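Local coordinates for protein alanine racemase (Corynebacterium glutamicum, PDB 2DY3) that belongs to the alanine racemase family, joins an N-terminal TIM-barrel domain to a C-terminal domain rich in beta strands, and carries bound pyridoxal-5'-phosphate, at residues L4-D9 and M236-K241; I150-M155 and H187-P192; A176-L181 and S206-E211; F267-P272 and F307-G312. All coordinates share one frame; numbering follows the deposited sequence.

Contact 1. Residues L4-D9 and M236-K241; sequences LTTKID and MTWEAK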
loop_
_atom_site.group_PDB
_atom_site.type_symbol
_atom_site.label_atom_id
_atom_site.label_comp_id
_atom_site.label_asym_id
_atom_site.label_seq_id
_atom_site.Cartn_x
_atom_site.Cartn_y
_atom_site.Cartn_z
ATOM N N LEU B 4 5.789 13.434 4.185
ATOM C CA LEU B 4 4.616 12.825 3.578
ATOM C C LEU B 4 3.676 12.273 4.643
ATOM O O LEU B 4 4.048 11.396 5.417
ATOM C CB LEU B 4 5.058 11.703 2.636
ATOM C CG LEU B 4 3.964 10.999 1.839
ATOM C CD1 LEU B 4 3.253 12.017 0.951
ATOM C CD2 LEU B 4 4.582 9.880 1.003
ATOM N N THR B 5 2.447 12.767 4.673
ATOM C CA THR B 5 1.510 12.306 5.687
ATOM C C THR B 5 0.055 12.329 5.250
ATOM O O THR B 5 -0.300 12.900 4.218
ATOM C CB THR B 5 1.593 13.189 6.950
ATOM O OG1 THR B 5 0.949 14.440 6.690
ATOM C CG2 THR B 5 3.047 13.470 7.330
ATOM N N THR B 6 -0.780 11.680 6.051
ATOM C CA THR B 6 -2.214 11.685 5.837
ATOM C C THR B 6 -2.760 12.284 7.127
ATOM O O THR B 6 -2.403 11.837 8.219
ATOM C CB THR B 6 -2.806 10.273 5.662
ATOM O OG1 THR B 6 -2.326 9.413 6.707
ATOM C CG2 THR B 6 -2.439 9.702 4.298
ATOM N N LYS B 7 -3.579 13.323 7.004
ATOM C CA LYS B 7 -4.185 13.961 8.169
ATOM C C LYS B 7 -5.527 13.294 8.383
ATOM O O LYS B 7 -6.369 13.309 7.488
ATOM C CB LYS B 7 -4.454 15.446 7.928
ATOM C CG LYS B 7 -3.269 16.382 8.003
ATOM C CD LYS B 7 -3.773 17.811 7.820
ATOM C CE LYS B 7 -2.685 18.850 8.022
ATOM N NZ LYS B 7 -3.215 20.237 7.827
ATOM N N ILE B 8 -5.732 12.718 9.559
ATOM C CA ILE B 8 -6.996 12.079 9.857
ATOM C C ILE B 8 -7.764 12.925 10.857
ATOM O O ILE B 8 -7.381 13.033 12.020
ATOM C CB ILE B 8 -6.805 10.667 10.448
ATOM C CG1 ILE B 8 -5.858 9.854 9.566
ATOM C CG2 ILE B 8 -8.148 9.959 10.539
ATOM C CD1 ILE B 8 -6.253 9.825 8.102
ATOM N N ASP B 9 -8.849 13.529 10.389
ATOM C CA ASP B 9 -9.688 14.363 11.235
ATOM C C ASP B 9 -10.674 13.481 11.999
ATOM O O ASP B 9 -11.682 13.049 11.445
ATOM C CB ASP B 9 -10.450 15.365 10.371
ATOM C CG ASP B 9 -11.302 16.314 11.189
ATOM O OD1 ASP B 9 -11.514 16.057 12.394
ATOM O OD2 ASP B 9 -11.772 17.320 10.616
ATOM N N MET B 236 -9.954 12.288 5.583
ATOM C CA MET B 236 -8.566 12.111 5.181
ATOM C C MET B 236 -8.044 13.149 4.203
ATOM O O MET B 236 -8.738 13.561 3.268
ATOM C CB MET B 236 -8.359 10.719 4.560
ATOM C CG MET B 236 -6.924 10.458 4.087
ATOM S SD MET B 236 -6.696 8.846 3.268
ATOM C CE MET B 236 -6.719 7.732 4.692
ATOM N N THR B 237 -6.813 13.573 4.447
ATOM C CA THR B 237 -6.124 14.514 3.578
ATOM C C THR B 237 -4.724 13.929 3.390
ATOM O O THR B 237 -4.058 13.592 4.372
ATOM C CB THR B 237 -5.999 15.909 4.213
ATOM O OG1 THR B 237 -7.303 16.484 4.386
ATOM C CG2 THR B 237 -5.160 16.822 3.320
ATOM N N TRP B 238 -4.302 13.768 2.140
ATOM C CA TRP B 238 -2.971 13.240 1.826
ATOM C C TRP B 238 -2.169 14.437 1.330
ATOM O O TRP B 238 -2.548 15.080 0.352
ATOM C CB TRP B 238 -3.071 12.158 0.735
ATOM C CG TRP B 238 -1.822 11.317 0.542
ATOM C CD1 TRP B 238 -0.854 11.061 1.472
ATOM C CD2 TRP B 238 -1.465 10.559 -0.624
ATOM N NE1 TRP B 238 0.076 10.192 0.961
ATOM C CE2 TRP B 238 -0.275 9.865 -0.322
ATOM C CE3 TRP B 238 -2.040 10.395 -1.891
ATOM C CZ2 TRP B 238 0.353 9.017 -1.240
ATOM C CZ3 TRP B 238 -1.415 9.554 -2.801
ATOM C CH2 TRP B 238 -0.232 8.875 -2.472
ATOM N N GLU B 239 -1.068 14.747 2.008
ATOM C CA GLU B 239 -0.260 15.898 1.624
ATOM C C GLU B 239 1.240 15.695 1.820
ATOM O O GLU B 239 1.684 14.960 2.707
ATOM C CB GLU B 239 -0.713 17.139 2.409
ATOM C CG GLU B 239 -0.434 17.076 3.901
ATOM C CD GLU B 239 -1.114 18.194 4.688
ATOM O OE1 GLU B 239 -0.828 18.332 5.894
ATOM O OE2 GLU B 239 -1.939 18.929 4.108
ATOM N N ALA B 240 2.015 16.370 0.983
ATOM C CA ALA B 240 3.463 16.280 1.044
ATOM C C ALA B 240 4.069 17.670 1.035
ATOM O O ALA B 240 3.433 18.640 0.626
ATOM C CB ALA B 240 3.984 15.478 -0.147
ATOM N N LYS B 241 5.301 17.766 1.507
ATOM C CA LYS B 241 6.000 19.033 1.517
ATOM C C LYS B 241 6.987 18.981 0.358
ATOM O O LYS B 241 7.733 18.009 0.214
ATOM C CB LYS B 241 6.719 19.221 2.853
ATOM C CG LYS B 241 5.749 19.261 4.029
ATOM C CD LYS B 241 6.372 19.881 5.264
ATOM C CE LYS B 241 5.308 20.164 6.316
ATOM N NZ LYS B 241 5.878 20.783 7.544
HETATM O O HOH W 1 -7.934 15.768 7.116
#
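Leu4 and Thr6 both touch the five-membered ring of Trp238. Leu4 CD1 sits 3.7 Å from Trp238 NE1, and Thr6 CG2 lies 3.5 Å from Trp238 CD1. Both methyls approach the indole obliquely. A third partner is backbone: Thr5 O meets the ring edge, near its plane, 3.4 Å from Trp238 CD1. Leu4 CG is anti to the backbone N (chi1 -176°). Leu4 CD1, set by a chi2 of 60°, also reaches Ala240 CB. Further along the same face, Ile8 and Met236 lie side by side and point the same way, with Ile8 CD1 4.0 Å from Met236 CE.

The other face carries Thr5, Lys7, Thr237 and Glu239. Lys7, extended beyond CG, crosses Glu239. Their salt bridge, Lys7 NZ to Glu239 OE1, is long at 3.6 Å, and the place of OE1 is doubtful.

The backbones form an antiparallel ladder. Thr5 and Glu239 exchange two nearly straight N-H...O bonds. Lys7 and Thr237 form the second hydrogen-bonded pair, with Thr237 N on a lone pair of Lys7 O. A water donates to Lys7 O as well and lies 2.9 Å from Thr237 OG1, which also bonds Glu329 N. Strand 4-8 pairs on its other edge, in parallel, with strand 357-360. The N-terminal strand is thus built into the sheet of the C-terminal domain, and Asp9 then N-caps helix 10-24.

Trp238 NE1 is buried with no hydrogen-bond partner in the model, and the indole's contacts across this pairing are van der Waals. The contact thus joins a polar backbone ladder to an apolar face, and its one side-chain charge pair is long and doubtful.

Contact 2. Residues I150-M155 and H187-P192; sequences IEVTGM and HGLECP
Val152 packs against Leu189 and Cys191 on strand 150-156 of the parallel beta-alpha barrel. Its partners belong to the loop that returns from helix 169-186, the next helix in this TIM-barrel domain. A Schellman motif at Gly188 leads the chain from that helix into the loop.

The tight part is apolar. Val152 CG2 meets Leu189 CD2 at 3.5 Å, and the two side chains cross at about a right angle. Cys191 SG touches two further groups, Val152 CG1 and Met155 CE, each 4.1 Å away. The Met155 chain bends at its end (chi3 68°), which sets CE beside this sulfur. Here the backbones also come close: Gly154 CA is 3.6 Å from Cys191 CA. Gly154 has a phi of 157°, where a CB would press on the preceding carbonyl. Its neighbour Met155 is fixed by a bond from its N to Asn194 OD1. Helix 169-186 covers Met155 and Cys191 through Leu181.

The side of Pro192 is looser. This residue is partly exposed, though it makes one close contact at the rim: Pro192 CD lies 3.2 Å from Thr153 O. The proline N has no hydrogen to offer that carbonyl. No direct hydrogen bond joins the two segments. A water does so instead: it donates to Val152 O and accepts from Cys191 N, whose distance to the water oxygen is 2.9 Å.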
loop_
_atom_site.group_PDB
_atom_site.type_symbol
_atom_site.label_atom_id
_atom_site.label_comp_id
_atom_site.label_asym_id
_atom_site.label_seq_id
_atom_site.Cartn_x
_atom_site.Cartn_y
_atom_site.Cartn_z
ATOM N N ILE B 150 -24.292 -23.344 19.402
ATOM C CA ILE B 150 -24.250 -22.296 18.389
ATOM C C ILE B 150 -25.482 -21.401 18.388
ATOM O O ILE B 150 -26.602 -21.885 18.365
ATOM C CB ILE B 150 -24.107 -22.892 16.975
ATOM C CG1 ILE B 150 -22.749 -23.578 16.829
ATOM C CG2 ILE B 150 -24.270 -21.805 15.937
ATOM C CD1 ILE B 150 -22.568 -24.239 15.494
ATOM N N GLU B 151 -25.271 -20.089 18.422
ATOM C CA GLU B 151 -26.396 -19.164 18.381
ATOM C C GLU B 151 -26.354 -18.362 17.083
ATOM O O GLU B 151 -25.462 -17.541 16.878
ATOM C CB GLU B 151 -26.373 -18.186 19.556
ATOM C CG GLU B 151 -27.563 -17.224 19.498
ATOM C CD GLU B 151 -27.406 -15.979 20.357
ATOM O OE1 GLU B 151 -28.294 -15.103 20.281
ATOM O OE2 GLU B 151 -26.412 -15.868 21.104
ATOM N N VAL B 152 -27.310 -18.617 16.201
ATOM C CA VAL B 152 -27.374 -17.895 14.948
ATOM C C VAL B 152 -28.045 -16.564 15.259
ATOM O O VAL B 152 -29.251 -16.506 15.478
ATOM C CB VAL B 152 -28.202 -18.666 13.904
ATOM C CG1 VAL B 152 -28.352 -17.836 12.639
ATOM C CG2 VAL B 152 -27.525 -19.995 13.591
ATOM N N THR B 153 -27.255 -15.499 15.287
ATOM C CA THR B 153 -27.770 -14.173 15.597
ATOM C C THR B 153 -28.559 -13.553 14.450
ATOM O O THR B 153 -29.304 -12.589 14.652
ATOM C CB THR B 153 -26.636 -13.211 15.964
ATOM O OG1 THR B 153 -27.202 -11.962 16.383
ATOM C CG2 THR B 153 -25.724 -12.975 14.758
ATOM N N GLY B 154 -28.381 -14.106 13.254
ATOM C CA GLY B 154 -29.084 -13.609 12.083
ATOM C C GLY B 154 -28.353 -13.966 10.801
ATOM O O GLY B 154 -27.463 -14.822 10.800
ATOM N N MET B 155 -28.743 -13.326 9.703
ATOM C CA MET B 155 -28.099 -13.545 8.412
ATOM C C MET B 155 -27.940 -12.209 7.695
ATOM O O MET B 155 -28.597 -11.217 8.025
ATOM C CB MET B 155 -28.898 -14.524 7.536
ATOM C CG MET B 155 -30.357 -14.166 7.306
ATOM S SD MET B 155 -31.094 -15.210 6.019
ATOM C CE MET B 155 -31.095 -16.794 6.812
ATOM N N HIS B 187 -36.842 -23.458 9.945
ATOM C CA HIS B 187 -35.976 -24.481 10.525
ATOM C C HIS B 187 -35.714 -24.247 12.005
ATOM O O HIS B 187 -34.980 -25.001 12.635
ATOM C CB HIS B 187 -34.638 -24.535 9.783
ATOM C CG HIS B 187 -34.645 -25.438 8.590
ATOM N ND1 HIS B 187 -34.601 -26.812 8.695
ATOM C CD2 HIS B 187 -34.723 -25.166 7.265
ATOM C CE1 HIS B 187 -34.653 -27.346 7.488
ATOM N NE2 HIS B 187 -34.728 -26.369 6.602
ATOM N N GLY B 188 -36.311 -23.200 12.559
ATOM C CA GLY B 188 -36.113 -22.921 13.967
ATOM C C GLY B 188 -35.045 -21.887 14.266
ATOM O O GLY B 188 -34.722 -21.653 15.432
ATOM N N LEU B 189 -34.474 -21.277 13.229
ATOM C CA LEU B 189 -33.455 -20.252 13.445
ATOM C C LEU B 189 -34.140 -18.894 13.452
ATOM O O LEU B 189 -34.553 -18.391 12.408
ATOM C CB LEU B 189 -32.386 -20.284 12.345
ATOM C CG LEU B 189 -31.451 -21.496 12.258
ATOM C CD1 LEU B 189 -30.529 -21.323 11.058
ATOM C CD2 LEU B 189 -30.640 -21.641 13.537
ATOM N N GLU B 190 -34.260 -18.310 14.638
ATOM C CA GLU B 190 -34.904 -17.013 14.796
ATOM C C GLU B 190 -34.317 -15.925 13.897
ATOM O O GLU B 190 -35.057 -15.142 13.309
ATOM C CB GLU B 190 -34.822 -16.553 16.261
ATOM C CG GLU B 190 -35.398 -15.155 16.492
ATOM C CD GLU B 190 -35.288 -14.686 17.933
ATOM O OE1 GLU B 190 -34.256 -14.956 18.582
ATOM O OE2 GLU B 190 -36.229 -14.024 18.412
ATOM N N CYS B 191 -32.991 -15.881 13.790
ATOM C CA CYS B 191 -32.324 -14.861 12.979
ATOM C C CYS B 191 -32.847 -13.480 13.380
ATOM O O CYS B 191 -33.376 -12.739 12.555
ATOM C CB CYS B 191 -32.585 -15.099 11.487
ATOM S SG CYS B 191 -31.830 -16.598 10.814
ATOM N N PRO B 192 -32.684 -13.117 14.662
ATOM C CA PRO B 192 -33.108 -11.855 15.280
ATOM C C PRO B 192 -32.585 -10.576 14.636
ATOM O O PRO B 192 -33.317 -9.592 14.504
ATOM C CB PRO B 192 -32.600 -11.982 16.717
ATOM C CG PRO B 192 -32.509 -13.445 16.931
ATOM C CD PRO B 192 -31.976 -13.956 15.640
HETATM O O HOH W 2 -31.331 -17.780 15.119
#

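Contact 3. Residues A176-L181 and S206-E211; sequences AFRRAL and SDLHME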
loop_
_atom_site.group_PDB
_atom_site.type_symbol
_atom_site.label_atom_id
_atom_site.label_comp_id
_atom_site.label_asym_id
_atom_site.label_seq_id
_atom_site.Cartn_x
_atom_site.Cartn_y
_atom_site.Cartn_z
ATOM N N ALA B 176 -34.296 -13.042 -2.944
ATOM C CA ALA B 176 -33.607 -14.286 -2.616
ATOM C C ALA B 176 -33.222 -14.342 -1.136
ATOM O O ALA B 176 -33.292 -15.394 -0.507
ATOM C CB ALA B 176 -32.370 -14.435 -3.487
ATOM N N PHE B 177 -32.813 -13.205 -0.586
ATOM C CA PHE B 177 -32.422 -13.129 0.818
ATOM C C PHE B 177 -33.612 -13.431 1.725
ATOM O O PHE B 177 -33.482 -14.154 2.707
ATOM C CB PHE B 177 -31.866 -11.733 1.133
ATOM C CG PHE B 177 -31.372 -11.568 2.550
ATOM C CD1 PHE B 177 -30.270 -12.277 3.009
ATOM C CD2 PHE B 177 -31.991 -10.673 3.414
ATOM C CE1 PHE B 177 -29.789 -12.092 4.301
ATOM C CE2 PHE B 177 -31.517 -10.484 4.699
ATOM C CZ PHE B 177 -30.411 -11.195 5.144
ATOM N N ARG B 178 -34.770 -12.869 1.397
ATOM C CA ARG B 178 -35.969 -13.091 2.197
ATOM C C ARG B 178 -36.439 -14.535 2.103
ATOM O O ARG B 178 -37.077 -15.053 3.015
ATOM C CB ARG B 178 -37.074 -12.136 1.751
ATOM C CG ARG B 178 -36.773 -10.696 2.131
ATOM C CD ARG B 178 -37.772 -9.708 1.557
ATOM N NE ARG B 178 -37.473 -8.360 2.033
ATOM C CZ ARG B 178 -38.077 -7.261 1.599
ATOM N NH1 ARG B 178 -39.022 -7.342 0.670
ATOM N NH2 ARG B 178 -37.736 -6.079 2.097
ATOM N N ARG B 179 -36.115 -15.182 0.992
ATOM C CA ARG B 179 -36.478 -16.573 0.789
ATOM C C ARG B 179 -35.632 -17.409 1.748
ATOM O O ARG B 179 -36.112 -18.367 2.358
ATOM C CB ARG B 179 -36.203 -16.952 -0.670
ATOM C CG ARG B 179 -36.545 -18.373 -1.050
ATOM C CD ARG B 179 -36.740 -18.478 -2.560
ATOM N NE ARG B 179 -35.550 -18.090 -3.312
ATOM C CZ ARG B 179 -35.567 -17.294 -4.378
ATOM N NH1 ARG B 179 -36.714 -16.798 -4.823
ATOM N NH2 ARG B 179 -34.436 -16.990 -5.001
ATOM N N ALA B 180 -34.369 -17.019 1.889
ATOM C CA ALA B 180 -33.443 -17.709 2.777
ATOM C C ALA B 180 -33.842 -17.517 4.240
ATOM O O ALA B 180 -33.844 -18.468 5.024
ATOM C CB ALA B 180 -32.023 -17.189 2.547
ATOM N N LEU B 181 -34.181 -16.285 4.603
ATOM C CA LEU B 181 -34.571 -15.971 5.975
ATOM C C LEU B 181 -35.821 -16.739 6.405
ATOM O O LEU B 181 -35.910 -17.219 7.540
ATOM C CB LEU B 181 -34.797 -14.462 6.118
ATOM C CG LEU B 181 -35.113 -13.923 7.519
ATOM C CD1 LEU B 181 -34.034 -14.338 8.502
ATOM C CD2 LEU B 181 -35.224 -12.408 7.465
ATOM N N SER B 206 -34.160 3.211 2.730
ATOM C CA SER B 206 -34.550 3.113 4.129
ATOM C C SER B 206 -35.443 1.900 4.341
ATOM O O SER B 206 -35.597 1.416 5.463
ATOM C CB SER B 206 -35.281 4.380 4.569
ATOM O OG SER B 206 -35.629 4.304 5.941
ATOM N N ASP B 207 -36.030 1.408 3.256
ATOM C CA ASP B 207 -36.898 0.245 3.341
ATOM C C ASP B 207 -36.091 -1.035 3.554
ATOM O O ASP B 207 -36.661 -2.098 3.798
ATOM C CB ASP B 207 -37.738 0.111 2.069
ATOM C CG ASP B 207 -36.892 0.008 0.816
ATOM O OD1 ASP B 207 -37.344 -0.642 -0.149
ATOM O OD2 ASP B 207 -35.783 0.582 0.785
ATOM N N LEU B 208 -34.767 -0.933 3.475
ATOM C CA LEU B 208 -33.915 -2.105 3.648
ATOM C C LEU B 208 -33.078 -2.077 4.921
ATOM O O LEU B 208 -32.142 -2.860 5.067
ATOM C CB LEU B 208 -32.991 -2.265 2.434
ATOM C CG LEU B 208 -33.680 -2.371 1.071
ATOM C CD1 LEU B 208 -32.635 -2.450 -0.036
ATOM C CD2 LEU B 208 -34.580 -3.593 1.054
ATOM N N HIS B 209 -33.407 -1.185 5.845
ATOM C CA HIS B 209 -32.646 -1.094 7.090
ATOM C C HIS B 209 -32.684 -2.367 7.934
ATOM O O HIS B 209 -31.706 -2.701 8.603
ATOM C CB HIS B 209 -33.140 0.076 7.937
ATOM C CG HIS B 209 -32.756 1.417 7.393
ATOM N ND1 HIS B 209 -31.992 1.565 6.255
ATOM C CD2 HIS B 209 -33.017 2.669 7.840
ATOM C CE1 HIS B 209 -31.797 2.852 6.025
ATOM N NE2 HIS B 209 -32.408 3.542 6.972
ATOM N N MET B 210 -33.810 -3.073 7.908
ATOM C CA MET B 210 -33.947 -4.294 8.690
ATOM C C MET B 210 -33.584 -3.985 10.136
ATOM O O MET B 210 -33.893 -2.904 10.624
ATOM C CB MET B 210 -33.034 -5.381 8.120
ATOM C CG MET B 210 -33.297 -5.648 6.655
ATOM S SD MET B 210 -32.462 -7.100 6.035
ATOM C CE MET B 210 -33.601 -8.375 6.571
ATOM N N GLU B 211 -32.925 -4.908 10.827
ATOM C CA GLU B 211 -32.564 -4.656 12.224
ATOM C C GLU B 211 -31.212 -3.969 12.365
ATOM O O GLU B 211 -30.891 -3.407 13.417
ATOM C CB GLU B 211 -32.528 -5.960 13.028
ATOM C CG GLU B 211 -33.858 -6.693 13.177
ATOM C CD GLU B 211 -34.227 -7.494 11.942
ATOM O OE1 GLU B 211 -33.321 -7.806 11.138
ATOM O OE2 GLU B 211 -35.421 -7.825 11.786
#
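Met210 and Phe177 reach toward each other tip to tip. Met210 CE arrives at the edge of the Phe177 ring, in its plane, 3.5 Å from Phe177 CE2. The sulfur follows behind: Met210 SD lies 5.1 Å from the ring centroid, oblique to the ring. This is a Met-aromatic contact.

The torsions explain the meeting. Phe177 CB points toward the loop 206-211, and CG is anti to the backbone N (chi1 -177°). Met210 CG is anti to the carbonyl carbon, and its chain runs on extended to SD. A bend at the last torsion (chi3 82°) then sets CE against the ring edge. Leu181, one helical turn after Phe177, adds its CD2 at 4.4 Å from the same Met210 CE.

Arg178 uses a different shape. Its chain is extended from CG to NE, and the side chain crosses Leu208 at about a right angle. Arg178 NH2 is 4.2 Å from Leu208 CD2. Asp207 O lies near the guanidinium plane, 4.5 Å from Arg178 NH2. The Asp207 carboxylate has its salt bridge with Arg205, and Arg178 NH2 stays 5.9 Å from Asp207 OD1.

No hydrogen bond crosses the contact, and only a modest area is buried. Phe177 also touches Met155 and Val196. Helix 169-186 lies here against the loop leading into strand 212-213, the packing of an outer helix on a neighbouring connection in a TIM barrel.

Contact 4. Residues F267-P272 and F307-G312; sequences FVAVVP and FVISLG
Val271 lays its two methyls against the ring of Phe307. Its CB is 4.1 Å from Phe307 CZ. From there Val271 CG1 goes over one ring face, 3.6 Å from the centroid and 24° off the normal, a CH-pi contact offset toward the rim. Its nearest ring atom is Phe307 CE2, at 3.3 Å from Val271 CG1. The same methyl touches Ile309 CG2 at 4.1 Å. The other branch, Val271 CG2, meets both Phe307 CE1 and CZ at 3.5 Å. The first torsion of Val271 is 12°, which nearly eclipses CG1 with the backbone N, an unusual and less certain conformation.

Beyond Val271 on this face, Ala269 CB packs on Ile309 CG1 and on Leu311 CD1. The strands are antiparallel neighbours in the sheet of the C-terminal domain. Ala269 and Ile309 exchange two backbone bonds, and Val271 N gives a straight one to Phe307 O. At the far end the register is shifted by a classic beta bulge, where Leu311 and Gly312 together face Phe267. Leu311 N bonds Phe267 O from above the carbonyl plane, at 3.0 Å. A water also donates to Phe267 O, and Gly312 N reaches that water only weakly. Gly312 has a positive phi, and its O takes a bent bond from Phe267 N, 2.8 Å away.

The other face carries Val268, Val270 and Val308. Val308 CG1 presses on Val268 CB. The second subunit packs on this side: His128 of that subunit touches Val268, its Ser130 touches Val270, and its Arg129 touches Val308.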
loop_
_atom_site.group_PDB
_atom_site.type_symbol
_atom_site.label_atom_id
_atom_site.label_comp_id
_atom_site.label_asym_id
_atom_site.label_seq_id
_atom_site.Cartn_x
_atom_site.Cartn_y
_atom_site.Cartn_z
ATOM N N PHE B 267 9.414 26.589 -14.073
ATOM C CA PHE B 267 9.841 25.971 -12.834
ATOM C C PHE B 267 9.018 24.709 -12.607
ATOM O O PHE B 267 7.887 24.597 -13.086
ATOM C CB PHE B 267 9.595 26.917 -11.655
ATOM C CG PHE B 267 10.309 28.230 -11.759
ATOM C CD1 PHE B 267 11.501 28.443 -11.084
ATOM C CD2 PHE B 267 9.777 29.263 -12.515
ATOM C CE1 PHE B 267 12.150 29.664 -11.158
ATOM C CE2 PHE B 267 10.417 30.485 -12.595
ATOM C CZ PHE B 267 11.608 30.687 -11.913
ATOM N N VAL B 268 9.600 23.765 -11.880
ATOM C CA VAL B 268 8.928 22.529 -11.516
ATOM C C VAL B 268 9.231 22.357 -10.040
ATOM O O VAL B 268 10.173 22.958 -9.521
ATOM C CB VAL B 268 9.470 21.283 -12.281
ATOM C CG1 VAL B 268 9.235 21.440 -13.766
ATOM C CG2 VAL B 268 10.943 21.067 -11.975
ATOM N N ALA B 269 8.422 21.553 -9.363
ATOM C CA ALA B 269 8.619 21.287 -7.949
ATOM C C ALA B 269 8.588 19.777 -7.748
ATOM O O ALA B 269 7.842 19.063 -8.419
ATOM C CB ALA B 269 7.519 21.961 -7.114
ATOM N N VAL B 270 9.420 19.292 -6.837
ATOM C CA VAL B 270 9.471 17.870 -6.552
ATOM C C VAL B 270 8.718 17.598 -5.258
ATOM O O VAL B 270 8.946 18.263 -4.255
ATOM C CB VAL B 270 10.929 17.391 -6.396
ATOM C CG1 VAL B 270 10.963 15.889 -6.147
ATOM C CG2 VAL B 270 11.722 17.731 -7.657
ATOM N N VAL B 271 7.789 16.649 -5.286
ATOM C CA VAL B 271 7.062 16.306 -4.074
ATOM C C VAL B 271 7.454 14.878 -3.719
ATOM O O VAL B 271 7.359 13.968 -4.538
ATOM C CB VAL B 271 5.523 16.478 -4.257
ATOM C CG1 VAL B 271 5.193 16.663 -5.719
ATOM C CG2 VAL B 271 4.776 15.306 -3.658
ATOM N N PRO B 272 7.944 14.682 -2.489
ATOM C CA PRO B 272 8.402 13.419 -1.907
ATOM C C PRO B 272 7.368 12.310 -1.744
ATOM O O PRO B 272 7.102 11.865 -0.632
ATOM C CB PRO B 272 8.993 13.859 -0.566
ATOM C CG PRO B 272 8.093 14.971 -0.176
ATOM C CD PRO B 272 7.975 15.754 -1.478
ATOM N N PHE B 307 7.381 12.458 -7.512
ATOM C CA PHE B 307 6.794 12.862 -8.782
ATOM C C PHE B 307 6.979 14.368 -8.893
ATOM O O PHE B 307 7.296 15.036 -7.904
ATOM C CB PHE B 307 5.311 12.478 -8.901
ATOM C CG PHE B 307 4.395 13.192 -7.947
ATOM C CD1 PHE B 307 4.054 12.617 -6.733
ATOM C CD2 PHE B 307 3.814 14.407 -8.296
ATOM C CE1 PHE B 307 3.152 13.232 -5.892
ATOM C CE2 PHE B 307 2.909 15.026 -7.456
ATOM C CZ PHE B 307 2.576 14.438 -6.253
ATOM N N VAL B 308 6.783 14.904 -10.091
ATOM C CA VAL B 308 6.995 16.326 -10.322
ATOM C C VAL B 308 5.738 17.057 -10.768
ATOM O O VAL B 308 4.854 16.477 -11.405
ATOM C CB VAL B 308 8.089 16.528 -11.407
ATOM C CG1 VAL B 308 8.514 17.982 -11.474
ATOM C CG2 VAL B 308 9.273 15.618 -11.115
ATOM N N ILE B 309 5.673 18.339 -10.426
ATOM C CA ILE B 309 4.546 19.183 -10.804
ATOM C C ILE B 309 5.106 20.441 -11.463
ATOM O O ILE B 309 6.218 20.883 -11.138
ATOM C CB ILE B 309 3.702 19.598 -9.571
ATOM C CG1 ILE B 309 4.542 20.458 -8.622
ATOM C CG2 ILE B 309 3.203 18.361 -8.839
ATOM C CD1 ILE B 309 3.747 21.018 -7.455
ATOM N N SER B 310 4.345 21.011 -12.393
ATOM C CA SER B 310 4.790 22.215 -13.074
ATOM C C SER B 310 4.199 23.454 -12.416
ATOM O O SER B 310 2.994 23.542 -12.177
ATOM C CB SER B 310 4.413 22.174 -14.562
ATOM O OG SER B 310 3.020 22.006 -14.742
ATOM N N LEU B 311 5.070 24.406 -12.122
ATOM C CA LEU B 311 4.677 25.651 -11.490
ATOM C C LEU B 311 4.533 26.736 -12.557
ATOM O O LEU B 311 4.126 27.862 -12.266
ATOM C CB LEU B 311 5.752 26.069 -10.484
ATOM C CG LEU B 311 6.205 25.012 -9.473
ATOM C CD1 LEU B 311 7.312 25.584 -8.592
ATOM C CD2 LEU B 311 5.016 24.571 -8.624
ATOM N N GLY B 312 4.862 26.396 -13.797
ATOM C CA GLY B 312 4.791 27.392 -14.851
ATOM C C GLY B 312 5.878 28.402 -14.538
ATOM O O GLY B 312 7.019 28.018 -14.275
HETATM O O HOH W 3 6.830 24.751 -15.647
#

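Overall arrangement
Contacts 1 and 4 are buried strand pairings in one sheet of the C-terminal domain. They adjoin through strands 236-247 and 267-271, where Ala240 packs on Val271. Both rest on backbone ladders, but contact 4 also lies against the second subunit. Contacts 2 and 3 are on the opposite side of the chain's centre, in the barrel domain. Contact 3 uses helix 169-186; contact 2 uses strand 150-156 before it and the loop after it, and the two contacts touch. Neither has a direct hydrogen bond between its segments. Contact 2 is mostly buried and bridged by water, whereas contact 3 is smaller and partly exposed. Contacts 2 and 4 lie farthest apart, about 58 Å between centres.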